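Local coordinates for DNA/pantothenate metabolism flavoprotein (Streptomyces sparsogenes DSM 40356, PDB 7CFU) that binds flavin mononucleotide and, as an FMN-dependent cysteine decarboxylase, probably decarboxylates a C-terminal cysteine of a peptide in a biosynthetic pathway, at residues 101-107 and 134-140; 166-171 and 182-187. One frame throughout, in Å; residues are numbered along the deposited sequence.

Interaction 1: residues 101-107 and 134-140; sequences VLVILPA and PTVIAPV. With FMN (flavin mononucleotide), chain Y.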
ATOM      1  N   VAL A 101      32.553 -25.536  -4.217  1.00 41.90           N
ATOM      2  CA  VAL A 101      32.560 -25.673  -2.767  1.00 43.42           C
ATOM      3  C   VAL A 101      31.332 -24.947  -2.232  1.00 40.61           C
ATOM      4  O   VAL A 101      30.940 -23.903  -2.767  1.00 36.78           O
ATOM      5  CB  VAL A 101      33.852 -25.091  -2.143  1.00 48.80           C
ATOM      6  CG1 VAL A 101      33.755 -25.051  -0.618  1.00 42.40           C
ATOM      7  CG2 VAL A 101      35.068 -25.885  -2.574  1.00 42.52           C
ATOM      8  N   LEU A 102      30.704 -25.514  -1.202  1.00 36.18           N
ATOM      9  CA  LEU A 102      29.581 -24.888  -0.512  1.00 35.47           C
ATOM     10  C   LEU A 102      29.992 -24.620   0.929  1.00 38.11           C
ATOM     11  O   LEU A 102      30.374 -25.548   1.653  1.00 37.05           O
ATOM     12  CB  LEU A 102      28.330 -25.774  -0.562  1.00 33.32           C
ATOM     13  CG  LEU A 102      27.111 -25.326   0.265  1.00 36.54           C
ATOM     14  CD1 LEU A 102      26.625 -23.940  -0.139  1.00 31.37           C
ATOM     15  CD2 LEU A 102      25.967 -26.343   0.174  1.00 30.16           C
ATOM     16  N   VAL A 103      29.905 -23.362   1.346  1.00 38.05           N
ATOM     17  CA  VAL A 103      30.214 -22.968   2.714  1.00 35.68           C
ATOM     18  C   VAL A 103      28.985 -22.295   3.308  1.00 37.06           C
ATOM     19  O   VAL A 103      28.466 -21.326   2.742  1.00 36.62           O
ATOM     20  CB  VAL A 103      31.427 -22.023   2.773  1.00 42.82           C
ATOM     21  CG1 VAL A 103      31.579 -21.450   4.177  1.00 41.67           C
ATOM     22  CG2 VAL A 103      32.695 -22.749   2.331  1.00 45.37           C
ATOM     23  N   ILE A 104      28.543 -22.788   4.458  1.00 33.74           N
ATOM     24  CA  ILE A 104      27.474 -22.173   5.230  1.00 30.33           C
ATOM     25  C   ILE A 104      28.128 -21.507   6.433  1.00 37.00           C
ATOM     26  O   ILE A 104      28.578 -22.190   7.364  1.00 30.08           O
ATOM     27  CB  ILE A 104      26.424 -23.204   5.660  1.00 29.89           C
ATOM     28  CG1 ILE A 104      26.078 -24.134   4.500  1.00 33.63           C
ATOM     29  CG2 ILE A 104      25.175 -22.511   6.177  1.00 29.00           C
ATOM     30  CD1 ILE A 104      25.435 -23.429   3.340  1.00 36.77           C
ATOM     31  N   LEU A 105      28.192 -20.175   6.417  1.00 31.66           N
ATOM     32  CA  LEU A 105      28.939 -19.458   7.444  1.00 35.19           C
ATOM     33  C   LEU A 105      28.404 -18.039   7.585  1.00 31.11           C
ATOM     34  O   LEU A 105      28.537 -17.235   6.656  1.00 33.38           O
ATOM     35  CB  LEU A 105      30.435 -19.429   7.085  1.00 34.89           C
ATOM     36  CG  LEU A 105      31.469 -18.877   8.076  1.00 33.85           C
ATOM     37  CD1 LEU A 105      32.849 -19.419   7.718  1.00 38.27           C
ATOM     38  CD2 LEU A 105      31.501 -17.343   8.145  1.00 30.39           C
ATOM     39  N   PRO A 106      27.821 -17.675   8.731  1.00 30.38           N
ATOM     40  CA  PRO A 106      27.519 -18.572   9.847  1.00 30.09           C
ATOM     41  C   PRO A 106      26.268 -19.386   9.570  1.00 32.38           C
ATOM     42  O   PRO A 106      25.389 -18.943   8.829  1.00 29.68           O
ATOM     43  CB  PRO A 106      27.274 -17.613  11.008  1.00 32.13           C
ATOM     44  CG  PRO A 106      26.673 -16.404  10.331  1.00 31.14           C
ATOM     45  CD  PRO A 106      27.413 -16.285   9.013  1.00 23.94           C
ATOM     46  N   ALA A 107      26.192 -20.570  10.150  1.00 26.78           N
ATOM     47  CA  ALA A 107      24.976 -21.364  10.118  1.00 29.49           C
ATOM     48  C   ALA A 107      24.255 -21.201  11.446  1.00 30.41           C
ATOM     49  O   ALA A 107      24.889 -21.082  12.496  1.00 32.15           O
ATOM     50  CB  ALA A 107      25.281 -22.838   9.853  1.00 24.58           C
ATOM     51  N   PRO A 134      32.163 -30.533  -2.059  1.00 46.78           N
ATOM     52  CA  PRO A 134      32.612 -30.417  -0.662  1.00 42.87           C
ATOM     53  C   PRO A 134      31.893 -29.271   0.038  1.00 43.04           C
ATOM     54  O   PRO A 134      31.815 -28.154  -0.482  1.00 38.85           O
ATOM     55  CB  PRO A 134      34.115 -30.139  -0.791  1.00 43.79           C
ATOM     56  CG  PRO A 134      34.501 -30.726  -2.113  1.00 42.82           C
ATOM     57  CD  PRO A 134      33.295 -30.556  -3.007  1.00 45.05           C
ATOM     58  N   THR A 135      31.389 -29.548   1.239  1.00 41.42           N
ATOM     59  CA  THR A 135      30.556 -28.604   1.972  1.00 40.65           C
ATOM     60  C   THR A 135      31.066 -28.435   3.395  1.00 35.83           C
ATOM     61  O   THR A 135      31.272 -29.423   4.109  1.00 42.02           O
ATOM     62  CB  THR A 135      29.093 -29.070   1.988  1.00 39.77           C
ATOM     63  OG1 THR A 135      28.635 -29.235   0.639  1.00 45.56           O
ATOM     64  CG2 THR A 135      28.203 -28.047   2.696  1.00 38.83           C
ATOM     65  N   VAL A 136      31.234 -27.184   3.808  1.00 36.31           N
ATOM     66  CA  VAL A 136      31.650 -26.825   5.158  1.00 32.58           C
ATOM     67  C   VAL A 136      30.522 -26.043   5.820  1.00 40.53           C
ATOM     68  O   VAL A 136      30.039 -25.054   5.259  1.00 36.97           O
ATOM     69  CB  VAL A 136      32.946 -25.994   5.137  1.00 43.20           C
ATOM     70  CG1 VAL A 136      33.303 -25.526   6.541  1.00 36.06           C
ATOM     71  CG2 VAL A 136      34.090 -26.792   4.488  1.00 39.63           C
ATOM     72  N   ILE A 137      30.131 -26.468   7.022  1.00 32.89           N
ATOM     73  CA  ILE A 137      29.082 -25.825   7.811  1.00 32.36           C
ATOM     74  C   ILE A 137      29.710 -25.332   9.106  1.00 35.21           C
ATOM     75  O   ILE A 137      30.285 -26.125   9.867  1.00 29.74           O
ATOM     76  CB  ILE A 137      27.913 -26.790   8.095  1.00 29.54           C
ATOM     77  CG1 ILE A 137      27.321 -27.310   6.786  1.00 28.76           C
ATOM     78  CG2 ILE A 137      26.859 -26.163   8.985  1.00 30.15           C
ATOM     79  CD1 ILE A 137      26.325 -28.430   6.985  1.00 30.24           C
ATOM     80  N   ALA A 138      29.586 -24.030   9.369  1.00 28.61           N
ATOM     81  CA  ALA A 138      30.182 -23.388  10.540  1.00 34.54           C
ATOM     82  C   ALA A 138      29.070 -22.792  11.393  1.00 37.64           C
ATOM     83  O   ALA A 138      28.769 -21.590  11.293  1.00 38.12           O
ATOM     84  CB  ALA A 138      31.199 -22.323  10.136  1.00 32.11           C
ATOM     85  N   PRO A 139      28.450 -23.596  12.253  1.00 29.99           N
ATOM     86  CA  PRO A 139      27.339 -23.098  13.072  1.00 36.34           C
ATOM     87  C   PRO A 139      27.816 -22.177  14.184  1.00 32.50           C
ATOM     88  O   PRO A 139      28.937 -22.297  14.682  1.00 32.56           O
ATOM     89  CB  PRO A 139      26.723 -24.376  13.653  1.00 32.51           C
ATOM     90  CG  PRO A 139      27.845 -25.367  13.651  1.00 35.95           C
ATOM     91  CD  PRO A 139      28.674 -25.040  12.429  1.00 35.87           C
ATOM     92  N   VAL A 140      26.951 -21.230  14.554  1.00 30.98           N
ATOM     93  CA  VAL A 140      27.187 -20.341  15.689  1.00 30.20           C
ATOM     94  C   VAL A 140      25.903 -20.219  16.494  1.00 36.87           C
ATOM     95  O   VAL A 140      24.822 -20.026  15.929  1.00 35.23           O
ATOM     96  CB  VAL A 140      27.677 -18.954  15.249  1.00 33.15           C
ATOM     97  CG1 VAL A 140      27.949 -18.095  16.468  1.00 39.10           C
ATOM     98  CG2 VAL A 140      28.927 -19.079  14.390  1.00 35.65           C
TER
HETATM   99  N1  FMN Y 301      20.296 -18.317  16.047  1.00 30.00           N
HETATM  100  C2  FMN Y 301      21.380 -19.160  16.110  1.00 31.37           C
HETATM  101  O2  FMN Y 301      21.200 -20.364  16.007  1.00 34.66           O
HETATM  102  N3  FMN Y 301      22.654 -18.656  16.265  1.00 33.30           N
HETATM  103  C4  FMN Y 301      22.844 -17.294  16.380  1.00 33.06           C
HETATM  104  O4  FMN Y 301      23.980 -16.847  16.531  1.00 33.04           O
HETATM  105  C4A FMN Y 301      21.748 -16.440  16.333  1.00 26.83           C
HETATM  106  N5  FMN Y 301      21.920 -15.078  16.437  1.00 31.54           N
HETATM  107  C5A FMN Y 301      20.829 -14.235  16.364  1.00 29.98           C
HETATM  108  C6  FMN Y 301      21.021 -12.868  16.474  1.00 25.97           C
HETATM  109  C7  FMN Y 301      19.931 -12.013  16.404  1.00 29.17           C
HETATM  110  C7M FMN Y 301      20.140 -10.525  16.518  1.00 27.47           C
HETATM  111  C8  FMN Y 301      18.649 -12.526  16.240  1.00 28.45           C
HETATM  112  C8M FMN Y 301      17.476 -11.577  16.178  1.00 26.27           C
HETATM  113  C9  FMN Y 301      18.454 -13.902  16.135  1.00 26.09           C
HETATM  114  C9A FMN Y 301      19.549 -14.757  16.200  1.00 30.81           C
HETATM  115  N10 FMN Y 301      19.382 -16.130  16.109  1.00 32.67           N
HETATM  116  C10 FMN Y 301      20.475 -16.962  16.159  1.00 27.14           C
HETATM  117  C1' FMN Y 301      18.025 -16.724  15.918  1.00 29.26           C
HETATM  118  C2' FMN Y 301      17.828 -16.994  14.436  1.00 28.75           C
HETATM  119  O2' FMN Y 301      17.991 -15.791  13.698  1.00 31.42           O
HETATM  120  C3' FMN Y 301      16.462 -17.644  14.220  1.00 32.78           C
HETATM  121  O3' FMN Y 301      16.485 -18.958  14.739  1.00 30.70           O
HETATM  122  C4' FMN Y 301      16.021 -17.636  12.748  1.00 30.90           C
HETATM  123  O4' FMN Y 301      14.734 -18.218  12.637  1.00 32.92           O
HETATM  124  C5' FMN Y 301      16.997 -18.403  11.873  1.00 31.85           C
HETATM  125  O5' FMN Y 301      16.675 -18.177  10.514  1.00 30.18           O
HETATM  126  P   FMN Y 301      17.557 -18.826   9.342  1.00 28.94           P
HETATM  127  O1P FMN Y 301      16.649 -19.165   8.183  1.00 28.58           O
HETATM  128  O2P FMN Y 301      18.633 -17.850   9.005  1.00 27.65           O
HETATM  129  O3P FMN Y 301      18.215 -20.120   9.781  1.00 30.84           O

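Interaction 2: residues 166-171 and 182-187; sequences VEPKEG and GSLGDF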
ATOM      1  N   VAL A 166      32.275 -27.233  11.509  1.00 44.05           N
ATOM      2  CA  VAL A 166      33.227 -26.467  12.302  1.00 37.80           C
ATOM      3  C   VAL A 166      32.491 -26.003  13.545  1.00 41.85           C
ATOM      4  O   VAL A 166      31.666 -25.086  13.479  1.00 42.28           O
ATOM      5  CB  VAL A 166      33.802 -25.273  11.527  1.00 44.32           C
ATOM      6  CG1 VAL A 166      34.740 -24.472  12.428  1.00 40.31           C
ATOM      7  CG2 VAL A 166      34.520 -25.750  10.270  1.00 42.81           C
ATOM      8  N   GLU A 167      32.794 -26.634  14.679  1.00 38.74           N
ATOM      9  CA  GLU A 167      32.080 -26.352  15.909  1.00 38.72           C
ATOM     10  C   GLU A 167      32.377 -24.931  16.384  1.00 37.71           C
ATOM     11  O   GLU A 167      33.492 -24.433  16.204  1.00 41.93           O
ATOM     12  CB  GLU A 167      32.479 -27.357  16.986  1.00 39.93           C
ATOM     13  CG  GLU A 167      32.187 -28.787  16.585  1.00 54.68           C
ATOM     14  CD  GLU A 167      32.393 -29.770  17.719  1.00 56.48           C
ATOM     15  OE1 GLU A 167      32.678 -29.324  18.852  1.00 62.16           O
ATOM     16  OE2 GLU A 167      32.273 -30.988  17.467  1.00 59.78           O
ATOM     17  N   PRO A 168      31.409 -24.255  16.985  1.00 37.74           N
ATOM     18  CA  PRO A 168      31.649 -22.881  17.434  1.00 38.89           C
ATOM     19  C   PRO A 168      32.553 -22.825  18.656  1.00 47.82           C
ATOM     20  O   PRO A 168      32.766 -23.813  19.364  1.00 54.31           O
ATOM     21  CB  PRO A 168      30.247 -22.370  17.768  1.00 38.60           C
ATOM     22  CG  PRO A 168      29.480 -23.587  18.111  1.00 39.31           C
ATOM     23  CD  PRO A 168      30.018 -24.674  17.210  1.00 40.70           C
ATOM     24  N   LYS A 169      33.086 -21.629  18.895  1.00 50.53           N
ATOM     25  CA  LYS A 169      33.786 -21.307  20.122  1.00 58.59           C
ATOM     26  C   LYS A 169      32.851 -20.528  21.048  1.00 63.33           C
ATOM     27  O   LYS A 169      31.684 -20.262  20.737  1.00 59.03           O
ATOM     28  CB  LYS A 169      35.073 -20.521  19.847  1.00 53.95           C
ATOM     29  CG  LYS A 169      36.125 -21.278  19.050  1.00 67.27           C
ATOM     30  CD  LYS A 169      37.414 -20.469  18.857  1.00 75.25           C
ATOM     31  CE  LYS A 169      37.223 -19.287  17.927  1.00 78.15           C
ATOM     32  NZ  LYS A 169      38.498 -18.567  17.655  1.00 86.70           N
ATOM     33  N   GLU A 170      33.392 -20.132  22.197  1.00 70.53           N
ATOM     34  CA  GLU A 170      32.640 -19.501  23.277  1.00 82.10           C
ATOM     35  C   GLU A 170      33.236 -18.113  23.458  1.00 89.05           C
ATOM     36  O   GLU A 170      34.122 -17.910  24.290  1.00100.35           O
ATOM     37  CB  GLU A 170      32.744 -20.349  24.541  1.00 84.09           C
ATOM     38  CG  GLU A 170      31.732 -20.035  25.653  1.00 94.26           C
ATOM     39  CD  GLU A 170      32.095 -18.907  26.599  1.00106.67           C
ATOM     40  OE1 GLU A 170      33.292 -18.674  26.887  1.00107.71           O
ATOM     41  OE2 GLU A 170      31.132 -18.247  27.052  1.00107.91           O
ATOM     42  N   GLY A 171      32.820 -17.183  22.604  1.00 78.42           N
ATOM     43  CA  GLY A 171      33.383 -15.848  22.644  1.00 89.63           C
ATOM     44  C   GLY A 171      32.531 -14.823  23.367  1.00 99.76           C
ATOM     45  O   GLY A 171      31.764 -14.104  22.719  1.00102.39           O
ATOM     46  N   GLY A 182      27.889 -17.238  21.272  1.00 55.38           N
ATOM     47  CA  GLY A 182      28.914 -18.003  20.590  1.00 43.15           C
ATOM     48  C   GLY A 182      29.688 -17.194  19.567  1.00 52.46           C
ATOM     49  O   GLY A 182      29.373 -16.046  19.248  1.00 55.39           O
ATOM     50  N   SER A 183      30.741 -17.817  19.043  1.00 44.78           N
ATOM     51  CA  SER A 183      31.518 -17.226  17.966  1.00 52.92           C
ATOM     52  C   SER A 183      31.981 -18.333  17.032  1.00 47.62           C
ATOM     53  O   SER A 183      31.961 -19.517  17.380  1.00 44.03           O
ATOM     54  CB  SER A 183      32.731 -16.441  18.483  1.00 50.42           C
ATOM     55  OG  SER A 183      33.578 -17.284  19.237  1.00 58.03           O
ATOM     56  N   LEU A 184      32.399 -17.921  15.839  1.00 42.32           N
ATOM     57  CA  LEU A 184      32.808 -18.856  14.804  1.00 41.96           C
ATOM     58  C   LEU A 184      34.012 -19.677  15.246  1.00 49.50           C
ATOM     59  O   LEU A 184      34.943 -19.161  15.870  1.00 45.77           O
ATOM     60  CB  LEU A 184      33.132 -18.094  13.521  1.00 40.43           C
ATOM     61  CG  LEU A 184      31.926 -17.607  12.719  1.00 38.95           C
ATOM     62  CD1 LEU A 184      32.325 -16.426  11.847  1.00 40.33           C
ATOM     63  CD2 LEU A 184      31.427 -18.741  11.852  1.00 31.44           C
ATOM     64  N   GLY A 185      33.995 -20.962  14.904  1.00 48.24           N
ATOM     65  CA  GLY A 185      35.125 -21.831  15.156  1.00 51.65           C
ATOM     66  C   GLY A 185      36.256 -21.573  14.183  1.00 50.11           C
ATOM     67  O   GLY A 185      36.299 -20.553  13.491  1.00 53.61           O
ATOM     68  N   ASP A 186      37.177 -22.534  14.116  1.00 52.26           N
ATOM     69  CA  ASP A 186      38.357 -22.416  13.259  1.00 53.79           C
ATOM     70  C   ASP A 186      38.008 -22.957  11.879  1.00 47.16           C
ATOM     71  O   ASP A 186      38.308 -24.095  11.519  1.00 55.40           O
ATOM     72  CB  ASP A 186      39.553 -23.137  13.869  1.00 66.75           C
ATOM     73  CG  ASP A 186      40.060 -22.458  15.131  1.00 82.45           C
ATOM     74  OD1 ASP A 186      40.146 -21.209  15.132  1.00 77.38           O
ATOM     75  OD2 ASP A 186      40.381 -23.171  16.109  1.00 83.34           O
ATOM     76  N   PHE A 187      37.396 -22.085  11.079  1.00 47.64           N
ATOM     77  CA  PHE A 187      36.897 -22.479   9.772  1.00 48.52           C
ATOM     78  C   PHE A 187      37.962 -22.418   8.692  1.00 52.84           C
ATOM     79  O   PHE A 187      37.799 -23.071   7.653  1.00 54.75           O
ATOM     80  CB  PHE A 187      35.725 -21.577   9.364  1.00 41.95           C
ATOM     81  CG  PHE A 187      36.069 -20.109   9.338  1.00 48.34           C
ATOM     82  CD1 PHE A 187      36.676 -19.539   8.225  1.00 46.62           C
ATOM     83  CD2 PHE A 187      35.779 -19.296  10.422  1.00 41.66           C
ATOM     84  CE1 PHE A 187      36.996 -18.192   8.202  1.00 48.96           C
ATOM     85  CE2 PHE A 187      36.094 -17.947  10.400  1.00 39.75           C
ATOM     86  CZ  PHE A 187      36.704 -17.395   9.293  1.00 48.24           C
TER
HETATM   87  O   HOH W   1      31.450 -22.466  14.041  1.00 37.71           O

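Interaction 1: residues 101-107 and 134-140
A trans first torsion in L102 (chi1 173°) sends CG away from the backbone N, and CG2 of T135 takes the same position, so that the two side chains run side by side in the same direction, and the T135 methyl CG2 lies 3.8 Å from L102 CD2. The other branch of T135, OG1, is turned beside its own backbone N and is hydrogen-bonded to the carbonyl of C133, while OG1 itself lies 3.7 Å from L102 CB. A valine in its place would probably leave the C133 carbonyl without its hydroxyl partner. Two residues on, I104 and I137 repeat the parallel pairing, CG1 meeting CG1 at 4.1 Å, on the face covered by F111 of helix 109-117. V103 and V136 lie on the other face.

These are neighbouring strands in the parallel five-stranded sheet of the Flavoprotein family, a Rossmann-like alpha/beta fold, joined through helices 109-117 and 123-130. Four backbone bonds zip them together as far as I104 O, which takes A138 N nearly head-on at 2.9 Å. A cis peptide then precedes P106, where the chain turns a corner, and the register slips by one residue in a beta bulge. Beyond it A107 N reaches A138 O from above the carbonyl plane, 50° out of it, and A107 O in turn accepts V140 N. The A107 methyl sits against I137 CG2 at 3.8 Å, and P106 CB meets V140 CG2 across the contact at 4.0 Å. At the end of the segment the V140 carbonyl oxygen accepts the isoalloxazine N3-H of FMN at 2.6 Å.

Interaction 2: residues 166-171 and 182-187
K169 and S183 hold the two loop segments together by a pair of backbone hydrogen bonds, K169 N to S183 O (2.8 Å) and S183 N to K169 O (3.1 Å), which make a single antiparallel bridge of the hydrogen-bonded kind. Further along, a water donates to V166 O and accepts from G185 N, linking the backbones where they bond no longer directly. G185 CA also makes a CA-H...O contact of 3.2 Å with E167 O.

In van der Waals contacts of side-chain carbons with the opposite backbone, the V166 methyl CG1, anti to the backbone N (chi1 177°), lies 3.5 Å from D186 N, against the inverse gamma turn centred on D186. P168 CB rests on S183 O, and the K169 chain, bent at chi3, brings CE to the oxygen end of the L184 carbonyl, 3.1 Å from O. V166 CG1 and F187 CB form an apolar pair at 4.3 Å.

Charge plays a looser part: K169 NZ stays 4.0 Å from D186 OD1, beyond a salt bridge, whereas E167 OE2 pairs with R159 of helix 149-160.

The contact lies between strand 164-165 and helix 187-199, with W146 of helix 143-146 against E167 and P168; V166 packs on V136, L184 on A138 and L105, and F187 on L105, all on strands 101-107 and 135-139.

How the interactions relate
Along the chain, interaction 1 closes before interaction 2 opens, and their centres lie 12 Å apart. Interaction 1 is in the middle of the parallel sheet; interaction 2 is at the surface, in the loops that follow its edge strand 164-165 and lead into helix 187-199. They meet directly: I137 O and V166 N, 2.8 Å apart, probably form a hydrogen bond, P139 packs on V166 and P168, and V140 CG2 touches L184 CD2 at 3.6 Å. The residue that accepts the flavin N3-H is therefore backed by the 182-187 loop, whose G182 lies about 6 Å from a bound FMN, so the surface loops border the cofactor site formed at the strand ends.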